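Local atomic coordinates of polyphosphate kinase (PDB entry 2O8R), a protein that probably catalyses the reversible transfer of the terminal phosphate of ATP to a growing polyphosphate chain, as a member of the polyphosphate kinase 1 family. Residues I39-E50 against V301-L309; V184-L195 against Y205-I213. The protein carries 3 engineered substitutions. One frame throughout, in Å; residues are numbered along the deposited sequence.

Contact 1. Residues I39-E50 against V301-L309; sequences IKFLSIFSSNLE and VNLQDLAML. With SO4 (sulfate ion), chain D.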
loop_
_atom_site.group_PDB
_atom_site.type_symbol
_atom_site.label_atom_id
_atom_site.label_comp_id
_atom_site.label_asym_id
_atom_site.label_seq_id
_atom_site.Cartn_x
_atom_site.Cartn_y
_atom_site.Cartn_z
ATOM N N ILE A 39 16.139 19.878 0.898
ATOM C CA ILE A 39 15.108 19.406 1.823
ATOM C C ILE A 39 14.992 17.873 1.847
ATOM O O ILE A 39 14.911 17.264 2.934
ATOM C CB ILE A 39 13.738 20.033 1.488
ATOM C CG1 ILE A 39 13.774 21.545 1.771
ATOM C CG2 ILE A 39 12.609 19.321 2.255
ATOM C CD1 ILE A 39 12.413 22.194 1.896
ATOM N N LYS A 40 14.996 17.269 0.652
ATOM C CA LYS A 40 15.065 15.812 0.492
ATOM C C LYS A 40 16.232 15.213 1.261
ATOM O O LYS A 40 16.066 14.205 1.941
ATOM C CB LYS A 40 15.175 15.414 -0.981
ATOM C CG LYS A 40 13.932 14.754 -1.573
ATOM C CD LYS A 40 12.686 15.622 -1.469
ATOM C CE LYS A 40 11.449 14.747 -1.459
ATOM N NZ LYS A 40 10.248 15.545 -1.124
ATOM N N PHE A 41 17.402 15.840 1.170
ATOM C CA PHE A 41 18.579 15.306 1.841
ATOM C C PHE A 41 18.555 15.449 3.366
ATOM O O PHE A 41 19.109 14.615 4.083
ATOM C CB PHE A 41 19.867 15.848 1.210
ATOM C CG PHE A 41 20.330 15.025 0.069
ATOM C CD1 PHE A 41 19.775 15.192 -1.183
ATOM C CD2 PHE A 41 21.256 14.017 0.260
ATOM C CE1 PHE A 41 20.164 14.400 -2.243
ATOM C CE2 PHE A 41 21.645 13.224 -0.792
ATOM C CZ PHE A 41 21.085 13.414 -2.051
ATOM N N LEU A 42 17.891 16.488 3.849
ATOM C CA LEU A 42 17.655 16.648 5.271
ATOM C C LEU A 42 16.836 15.440 5.733
ATOM O O LEU A 42 17.211 14.742 6.671
ATOM C CB LEU A 42 16.905 17.959 5.521
ATOM C CG LEU A 42 17.384 19.019 6.514
ATOM C CD1 LEU A 42 18.900 19.131 6.560
ATOM C CD2 LEU A 42 16.721 20.396 6.234
ATOM N N SER A 43 15.735 15.182 5.038
ATOM C CA SER A 43 14.869 14.047 5.345
ATOM C C SER A 43 15.634 12.712 5.347
ATOM O O SER A 43 15.526 11.926 6.293
ATOM C CB SER A 43 13.693 14.021 4.357
ATOM O OG SER A 43 13.366 12.702 3.964
ATOM N N ILE A 44 16.419 12.486 4.293
ATOM C CA ILE A 44 17.247 11.290 4.150
ATOM C C ILE A 44 18.174 11.126 5.345
ATOM O O ILE A 44 18.223 10.048 5.945
ATOM C CB ILE A 44 18.084 11.299 2.849
ATOM C CG1 ILE A 44 17.174 11.135 1.628
ATOM C CG2 ILE A 44 19.135 10.194 2.883
ATOM C CD1 ILE A 44 17.862 11.395 0.281
ATOM N N PHE A 45 18.875 12.205 5.696
ATOM C CA PHE A 45 19.775 12.211 6.850
ATOM C C PHE A 45 19.061 11.741 8.110
ATOM O O PHE A 45 19.606 10.954 8.892
ATOM C CB PHE A 45 20.351 13.607 7.074
ATOM C CG PHE A 45 21.105 13.754 8.361
ATOM C CD1 PHE A 45 22.469 13.540 8.403
ATOM C CD2 PHE A 45 20.453 14.124 9.531
ATOM C CE1 PHE A 45 23.171 13.679 9.585
ATOM C CE2 PHE A 45 21.146 14.273 10.710
ATOM C CZ PHE A 45 22.507 14.049 10.746
ATOM N N SER A 46 17.841 12.236 8.293
ATOM C CA SER A 46 17.043 11.897 9.448
ATOM C C SER A 46 16.661 10.424 9.429
ATOM O O SER A 46 16.787 9.750 10.456
ATOM C CB SER A 46 15.789 12.764 9.507
ATOM O OG SER A 46 16.117 14.132 9.633
ATOM N N SER A 47 16.205 9.929 8.272
ATOM C CA SER A 47 15.805 8.508 8.159
ATOM C C SER A 47 16.969 7.530 8.312
ATOM O O SER A 47 16.797 6.449 8.877
ATOM C CB SER A 47 15.042 8.219 6.857
ATOM O OG SER A 47 15.541 9.002 5.796
ATOM N N ASN A 48 18.144 7.915 7.808
ATOM C CA ASN A 48 19.365 7.129 7.994
ATOM C C ASN A 48 19.765 7.018 9.447
ATOM O O ASN A 48 20.157 5.955 9.890
ATOM C CB ASN A 48 20.543 7.727 7.226
ATOM C CG ASN A 48 20.320 7.741 5.749
ATOM O OD1 ASN A 48 19.425 7.062 5.230
ATOM N ND2 ASN A 48 21.127 8.523 5.051
ATOM N N LEU A 49 19.680 8.128 10.176
ATOM C CA LEU A 49 20.056 8.156 11.579
ATOM C C LEU A 49 19.025 7.405 12.420
ATOM O O LEU A 49 19.311 6.940 13.521
ATOM C CB LEU A 49 20.203 9.594 12.056
ATOM C CG LEU A 49 20.783 9.788 13.453
ATOM C CD1 LEU A 49 22.125 9.078 13.561
ATOM C CD2 LEU A 49 20.913 11.264 13.795
ATOM N N GLU A 50 17.822 7.266 11.885
ATOM C CA GLU A 50 16.801 6.493 12.565
ATOM C C GLU A 50 17.154 5.016 12.470
ATOM O O GLU A 50 17.073 4.290 13.456
ATOM C CB GLU A 50 15.431 6.781 11.958
ATOM C CG GLU A 50 14.276 6.048 12.615
ATOM C CD GLU A 50 14.000 6.506 14.035
ATOM O OE1 GLU A 50 13.928 7.730 14.289
ATOM O OE2 GLU A 50 13.842 5.626 14.901
ATOM N N VAL A 301 10.790 17.701 15.847
ATOM C CA VAL A 301 11.399 16.379 15.746
ATOM C C VAL A 301 10.774 15.523 14.641
ATOM O O VAL A 301 9.749 15.881 14.053
ATOM C CB VAL A 301 11.350 15.604 17.089
ATOM C CG1 VAL A 301 12.042 16.395 18.196
ATOM C CG2 VAL A 301 9.925 15.259 17.479
ATOM N N ASN A 302 11.405 14.387 14.375
ATOM C CA ASN A 302 10.971 13.471 13.326
ATOM C C ASN A 302 10.963 14.141 11.964
ATOM O O ASN A 302 10.022 13.992 11.185
ATOM C CB ASN A 302 9.597 12.902 13.639
ATOM C CG ASN A 302 9.477 11.465 13.253
ATOM O OD1 ASN A 302 9.924 10.579 13.986
ATOM N ND2 ASN A 302 8.858 11.209 12.105
ATOM N N LEU A 303 12.034 14.870 11.678
ATOM C CA LEU A 303 12.069 15.712 10.502
ATOM C C LEU A 303 12.299 14.966 9.192
ATOM O O LEU A 303 12.520 15.592 8.163
ATOM C CB LEU A 303 13.085 16.824 10.678
ATOM C CG LEU A 303 12.598 17.932 11.598
ATOM C CD1 LEU A 303 13.734 18.906 11.824
ATOM C CD2 LEU A 303 11.412 18.635 10.978
ATOM N N GLN A 304 12.231 13.638 9.218
ATOM C CA GLN A 304 12.293 12.870 7.987
ATOM C C GLN A 304 11.006 13.096 7.221
ATOM O O GLN A 304 10.933 12.810 6.022
ATOM C CB GLN A 304 12.500 11.383 8.252
ATOM C CG GLN A 304 11.642 10.795 9.373
ATOM C CD GLN A 304 12.401 10.773 10.679
ATOM O OE1 GLN A 304 12.794 11.814 11.192
ATOM N NE2 GLN A 304 12.642 9.582 11.207
ATOM N N ASP A 305 10.003 13.628 7.927
ATOM C CA ASP A 305 8.734 14.046 7.329
ATOM C C ASP A 305 8.898 15.244 6.411
ATOM O O ASP A 305 7.940 15.627 5.743
ATOM C CB ASP A 305 7.696 14.408 8.395
ATOM C CG ASP A 305 7.311 13.234 9.278
ATOM O OD1 ASP A 305 7.615 12.076 8.916
ATOM O OD2 ASP A 305 6.697 13.476 10.340
ATOM N N LEU A 306 10.090 15.846 6.380
ATOM C CA LEU A 306 10.347 16.936 5.434
ATOM C C LEU A 306 10.159 16.470 3.992
ATOM O O LEU A 306 9.829 17.261 3.115
ATOM C CB LEU A 306 11.727 17.570 5.643
ATOM C CG LEU A 306 11.882 18.498 6.865
ATOM C CD1 LEU A 306 13.204 19.220 6.815
ATOM C CD2 LEU A 306 10.757 19.519 6.987
ATOM N N ALA A 307 10.330 15.172 3.767
ATOM C CA ALA A 307 10.093 14.562 2.464
ATOM C C ALA A 307 8.646 14.740 2.018
ATOM O O ALA A 307 8.336 14.574 0.840
ATOM C CB ALA A 307 10.453 13.078 2.502
HETATM N N MSE A 308 7.776 15.080 2.965
HETATM C CA MSE A 308 6.351 15.278 2.711
HETATM C C MSE A 308 5.975 16.744 2.560
HETATM O O MSE A 308 4.800 17.067 2.383
HETATM C CB MSE A 308 5.504 14.677 3.848
HETATM C CG MSE A 308 5.455 13.152 3.885
HETATM SE SE MSE A 308 4.939 12.364 2.163
HETATM C CE MSE A 308 3.084 12.956 2.030
ATOM N N LEU A 309 6.949 17.640 2.671
ATOM C CA LEU A 309 6.655 19.053 2.503
ATOM C C LEU A 309 6.358 19.278 1.043
ATOM O O LEU A 309 7.179 18.969 0.192
ATOM C CB LEU A 309 7.830 19.922 2.920
ATOM C CG LEU A 309 7.525 21.418 2.894
ATOM C CD1 LEU A 309 6.428 21.746 3.914
ATOM C CD2 LEU A 309 8.790 22.231 3.154
HETATM S S SO4 D . 16.599 15.312 13.302
HETATM O O1 SO4 D . 16.928 15.291 11.881
HETATM O O2 SO4 D . 16.773 16.667 13.821
HETATM O O3 SO4 D . 15.208 14.883 13.507
HETATM O O4 SO4 D . 17.528 14.427 14.003
#
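S43 and Q304 mark the closest approach of residues 39-50 of helix 35-63 to the short 3-10 turn of 303-308, their CA atoms being 3.9 Å apart. Serine suits this point because it is short and its hydroxyl can turn to a carbonyl of the turn. The methyl of A307 fits against the S43 hydroxyl, and S43 OG gives its proton to Q304 O, 3.2 Å away.

Beside this narrow place L306 is the main apolar bump: its CB meets I39 CG2 at 3.9 Å, while its CD1 presses on L42 CD2. I39 has a second branch for L309, CD1 against CD2, and meets both leucines at about a right angle. Toward the other end Q304 bends at chi2 (-95°), its OE1 3.6 Å from S46 CB. E50, whose carboxylate pairs with K233 and R268, borders its amide.

K40 starts out pointing away, yet its chain brings NZ within 2.9 Å of A307 O. S46 OG donates to O1 of a sulfate, probably from the crystallisation liquor. Side-chain donors to turn carbonyls thus flank an apolar patch, fixing the end of the middle-domain family region on the helix that carries N48, a predicted ATP-binding residue.

Contact 2. Residues V184-L195 against Y205-I213; sequences VPTDGLPRFVEL and YYSFLEDII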
loop_
_atom_site.group_PDB
_atom_site.type_symbol
_atom_site.label_atom_id
_atom_site.label_comp_id
_atom_site.label_asym_id
_atom_site.label_seq_id
_atom_site.Cartn_x
_atom_site.Cartn_y
_atom_site.Cartn_z
ATOM N N VAL A 184 0.104 13.278 18.006
ATOM C CA VAL A 184 -0.041 14.084 16.812
ATOM C C VAL A 184 -0.435 13.137 15.685
ATOM O O VAL A 184 0.383 12.373 15.179
ATOM C CB VAL A 184 1.182 14.987 16.558
ATOM C CG1 VAL A 184 1.820 15.314 17.882
ATOM C CG2 VAL A 184 2.185 14.342 15.656
ATOM N N PRO A 185 -1.720 13.154 15.321
ATOM C CA PRO A 185 -2.324 12.104 14.494
ATOM C C PRO A 185 -1.871 12.132 13.043
ATOM O O PRO A 185 -2.686 12.331 12.141
ATOM C CB PRO A 185 -3.823 12.403 14.584
ATOM C CG PRO A 185 -3.912 13.848 14.914
ATOM C CD PRO A 185 -2.674 14.218 15.679
ATOM N N THR A 186 -0.581 11.924 12.811
ATOM C CA THR A 186 -0.064 11.945 11.446
ATOM C C THR A 186 -0.384 10.650 10.723
ATOM O O THR A 186 -0.123 10.514 9.538
ATOM C CB THR A 186 1.427 12.233 11.388
ATOM O OG1 THR A 186 2.130 11.276 12.187
ATOM C CG2 THR A 186 1.692 13.607 11.907
ATOM N N ASP A 187 -0.983 9.717 11.447
ATOM C CA ASP A 187 -1.532 8.516 10.850
ATOM C C ASP A 187 -2.849 8.807 10.134
ATOM O O ASP A 187 -3.394 7.946 9.451
ATOM C CB ASP A 187 -1.753 7.462 11.936
ATOM C CG ASP A 187 -2.570 7.988 13.124
ATOM O OD1 ASP A 187 -3.096 9.122 13.060
ATOM O OD2 ASP A 187 -2.684 7.259 14.134
ATOM N N GLY A 188 -3.380 10.008 10.333
ATOM C CA GLY A 188 -4.659 10.398 9.747
ATOM C C GLY A 188 -4.651 11.778 9.105
ATOM O O GLY A 188 -5.572 12.131 8.376
ATOM N N LEU A 189 -3.612 12.562 9.381
ATOM C CA LEU A 189 -3.485 13.906 8.829
ATOM C C LEU A 189 -2.064 14.124 8.309
ATOM O O LEU A 189 -1.152 13.387 8.673
ATOM C CB LEU A 189 -3.807 14.936 9.909
ATOM C CG LEU A 189 -5.263 15.159 10.311
ATOM C CD1 LEU A 189 -5.337 16.408 11.148
ATOM C CD2 LEU A 189 -6.132 15.300 9.089
ATOM N N PRO A 190 -1.864 15.125 7.446
ATOM C CA PRO A 190 -0.501 15.366 7.017
ATOM C C PRO A 190 0.309 16.100 8.088
ATOM O O PRO A 190 -0.260 16.820 8.923
ATOM C CB PRO A 190 -0.681 16.265 5.798
ATOM C CG PRO A 190 -1.918 17.001 6.064
ATOM C CD PRO A 190 -2.810 16.068 6.827
ATOM N N ARG A 191 1.628 15.910 8.055
ATOM C CA ARG A 191 2.537 16.591 8.972
ATOM C C ARG A 191 2.457 18.079 8.704
ATOM O O ARG A 191 2.469 18.888 9.637
ATOM C CB ARG A 191 3.972 16.109 8.756
ATOM C CG ARG A 191 4.988 16.681 9.724
ATOM C CD ARG A 191 4.686 16.309 11.178
ATOM N NE ARG A 191 5.547 17.038 12.113
ATOM C CZ ARG A 191 6.770 16.654 12.473
ATOM N NH1 ARG A 191 7.313 15.541 11.995
ATOM N NH2 ARG A 191 7.457 17.381 13.331
ATOM N N PHE A 192 2.357 18.422 7.418
ATOM C CA PHE A 192 2.278 19.809 6.980
ATOM C C PHE A 192 0.895 20.145 6.451
ATOM O O PHE A 192 0.366 19.445 5.592
ATOM C CB PHE A 192 3.363 20.094 5.954
ATOM C CG PHE A 192 4.735 19.771 6.451
ATOM C CD1 PHE A 192 5.340 20.577 7.409
ATOM C CD2 PHE A 192 5.400 18.640 6.002
ATOM C CE1 PHE A 192 6.600 20.276 7.893
ATOM C CE2 PHE A 192 6.656 18.333 6.479
ATOM C CZ PHE A 192 7.258 19.150 7.429
ATOM N N VAL A 193 0.313 21.207 7.008
ATOM C CA VAL A 193 -1.057 21.605 6.719
ATOM C C VAL A 193 -1.004 22.931 5.967
ATOM O O VAL A 193 -0.476 23.920 6.490
ATOM C CB VAL A 193 -1.883 21.740 8.034
ATOM C CG1 VAL A 193 -3.348 22.112 7.762
ATOM C CG2 VAL A 193 -1.833 20.450 8.803
ATOM N N GLU A 194 -1.508 22.930 4.729
ATOM C CA GLU A 194 -1.566 24.134 3.901
ATOM C C GLU A 194 -2.692 25.042 4.382
ATOM O O GLU A 194 -3.758 24.561 4.766
ATOM C CB GLU A 194 -1.791 23.769 2.438
ATOM C CG GLU A 194 -1.533 24.916 1.433
ATOM C CD GLU A 194 -2.055 24.619 0.016
ATOM O OE1 GLU A 194 -2.872 23.683 -0.164
ATOM O OE2 GLU A 194 -1.654 25.341 -0.920
ATOM N N LEU A 195 -2.439 26.348 4.382
ATOM C CA LEU A 195 -3.434 27.338 4.782
ATOM C C LEU A 195 -3.957 28.028 3.537
ATOM O O LEU A 195 -3.185 28.285 2.614
ATOM C CB LEU A 195 -2.813 28.367 5.724
ATOM C CG LEU A 195 -2.189 27.848 7.025
ATOM C CD1 LEU A 195 -2.017 28.977 8.009
ATOM C CD2 LEU A 195 -3.048 26.792 7.640
ATOM N N TYR A 205 1.376 28.937 2.320
ATOM C CA TYR A 205 1.559 28.820 3.752
ATOM C C TYR A 205 1.488 27.380 4.197
ATOM O O TYR A 205 0.648 26.617 3.710
ATOM C CB TYR A 205 0.524 29.658 4.490
ATOM C CG TYR A 205 0.716 31.129 4.246
ATOM C CD1 TYR A 205 1.596 31.876 5.030
ATOM C CD2 TYR A 205 0.041 31.773 3.208
ATOM C CE1 TYR A 205 1.788 33.229 4.794
ATOM C CE2 TYR A 205 0.223 33.117 2.970
ATOM C CZ TYR A 205 1.096 33.841 3.763
ATOM O OH TYR A 205 1.266 35.179 3.512
ATOM N N TYR A 206 2.385 27.000 5.108
ATOM C CA TYR A 206 2.314 25.680 5.708
ATOM C C TYR A 206 2.534 25.726 7.204
ATOM O O TYR A 206 3.246 26.586 7.721
ATOM C CB TYR A 206 3.316 24.735 5.054
ATOM C CG TYR A 206 3.073 24.559 3.587
ATOM C CD1 TYR A 206 2.071 23.706 3.132
ATOM C CD2 TYR A 206 3.832 25.256 2.647
ATOM C CE1 TYR A 206 1.835 23.536 1.782
ATOM C CE2 TYR A 206 3.601 25.099 1.287
ATOM C CZ TYR A 206 2.597 24.236 0.865
ATOM O OH TYR A 206 2.349 24.069 -0.473
ATOM N N SER A 207 1.917 24.781 7.893
ATOM C CA SER A 207 2.062 24.675 9.331
ATOM C C SER A 207 2.330 23.241 9.683
ATOM O O SER A 207 1.780 22.341 9.042
ATOM C CB SER A 207 0.771 25.091 10.008
ATOM O OG SER A 207 0.588 26.481 9.909
ATOM N N PHE A 208 3.174 23.036 10.693
ATOM C CA PHE A 208 3.322 21.723 11.335
ATOM C C PHE A 208 2.015 21.386 12.036
ATOM O O PHE A 208 1.393 22.245 12.674
ATOM C CB PHE A 208 4.432 21.730 12.392
ATOM C CG PHE A 208 5.831 21.849 11.828
ATOM C CD1 PHE A 208 6.629 20.724 11.674
ATOM C CD2 PHE A 208 6.360 23.082 11.487
ATOM C CE1 PHE A 208 7.919 20.827 11.178
ATOM C CE2 PHE A 208 7.649 23.191 10.997
ATOM C CZ PHE A 208 8.429 22.061 10.841
ATOM N N LEU A 209 1.601 20.138 11.922
ATOM C CA LEU A 209 0.434 19.668 12.639
ATOM C C LEU A 209 0.561 19.942 14.138
ATOM O O LEU A 209 -0.379 20.457 14.752
ATOM C CB LEU A 209 0.236 18.178 12.388
ATOM C CG LEU A 209 -1.115 17.551 12.712
ATOM C CD1 LEU A 209 -2.244 18.439 12.222
ATOM C CD2 LEU A 209 -1.188 16.152 12.080
ATOM N N GLU A 210 1.726 19.634 14.716
ATOM C CA GLU A 210 1.906 19.756 16.173
ATOM C C GLU A 210 1.847 21.198 16.651
ATOM O O GLU A 210 1.490 21.453 17.796
ATOM C CB GLU A 210 3.184 19.065 16.676
ATOM C CG GLU A 210 4.505 19.723 16.261
ATOM C CD GLU A 210 5.065 19.177 14.947
ATOM O OE1 GLU A 210 4.271 18.769 14.068
ATOM O OE2 GLU A 210 6.309 19.166 14.793
ATOM N N ASP A 211 2.188 22.133 15.767
ATOM C CA ASP A 211 2.053 23.548 16.078
ATOM C C ASP A 211 0.575 23.924 16.259
ATOM O O ASP A 211 0.204 24.556 17.243
ATOM C CB ASP A 211 2.730 24.401 15.002
ATOM C CG ASP A 211 4.236 24.533 15.213
ATOM O OD1 ASP A 211 4.742 24.155 16.287
ATOM O OD2 ASP A 211 4.918 25.032 14.298
ATOM N N ILE A 212 -0.268 23.495 15.329
ATOM C CA ILE A 212 -1.696 23.730 15.440
ATOM C C ILE A 212 -2.234 23.204 16.755
ATOM O O ILE A 212 -2.953 23.917 17.457
ATOM C CB ILE A 212 -2.487 23.114 14.275
ATOM C CG1 ILE A 212 -1.914 23.610 12.932
ATOM C CG2 ILE A 212 -4.005 23.444 14.438
ATOM C CD1 ILE A 212 -2.324 22.745 11.742
ATOM N N ILE A 213 -1.875 21.970 17.093
ATOM C CA ILE A 213 -2.301 21.383 18.359
ATOM C C ILE A 213 -1.878 22.262 19.553
ATOM O O ILE A 213 -2.700 22.610 20.398
ATOM C CB ILE A 213 -1.810 19.927 18.509
ATOM C CG1 ILE A 213 -2.513 19.037 17.469
ATOM C CG2 ILE A 213 -2.085 19.422 19.925
ATOM C CD1 ILE A 213 -2.205 17.549 17.584
#
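R191 NH2 is gripped by two oxygens: it gives a 2.6 Å bond to E210 OE2 and a further hydrogen bond to V301 O. R191 NE reaches E210 OE1 at 2.9 Å, so the guanidinium holds the carboxylate side-on, one nitrogen to each oxygen. Both oxygens are met on their syn side, although the two planes are turned 40° apart. With CG anti to the backbone N (chi1 -176°) and a bend at chi2, the arginine chain folds back toward the helix that starts at L209.

The backbones of 192-195 and 205-208 form an antiparallel hairpin in the middle-domain family region, and strand 204-208 also pairs with strand 115-118. V193 and S207 are a hydrogen-bonded pair, V193 N to S207 O spanning 2.8 Å, and F192 and F208 are a non-hydrogen-bonded pair. Their rings rise on one face of the sheet in an edge-to-face stack, F192 CE1 lying 3.6 Å from F208 CE1 over the rim of the F208 face. Flat rings suit these neighbouring sites because an edge can pack against a face. R191 CG covers one face of F192, and Y300 stacks on F208. Farther along, the Y206 ring lies against E194 CG.

At the turn from strand to helix, F208 occupies the N-cap position, and L209 N bonds to R191 O at 2.7 Å. L209 is the apolar plug here: CD2 sits 3.6 Å from L189 CB and also touches T186 CG2, while CD1 reaches V193 CG2. I212 and V193 cross at about a right angle, CD1 3.8 Å from CG2, and I213 CD1 comes up against CD of the P185 ring.

The buried charge of E210 is thereby matched by R191, whose several acceptors probably favour its charged form and fix its rotation, joining the residue before strand 192-195 to the first turn of helix 209-214.

How the contacts relate
From the N terminus, the chain runs through helix 35-63, which supplies residues 39-50, and residues 301-309 come back against it some 250 residues later. Contact 1 therefore closes a long loop, bringing the end of the middle family region against the N-terminal one. Contact 2 is nested within that loop and closes a far shorter one: only nine residues separate 184-195 from 205-213 in the hairpin. The centres of the contacts lie about 16 Å apart, with 301-309 as their shared link. R191 NH1 forms a 2.7 Å salt bridge to D305 OD2, and F192 CZ packs 3.5 Å from L306 CD2. The turn thus joins the hairpin to helix 35-63.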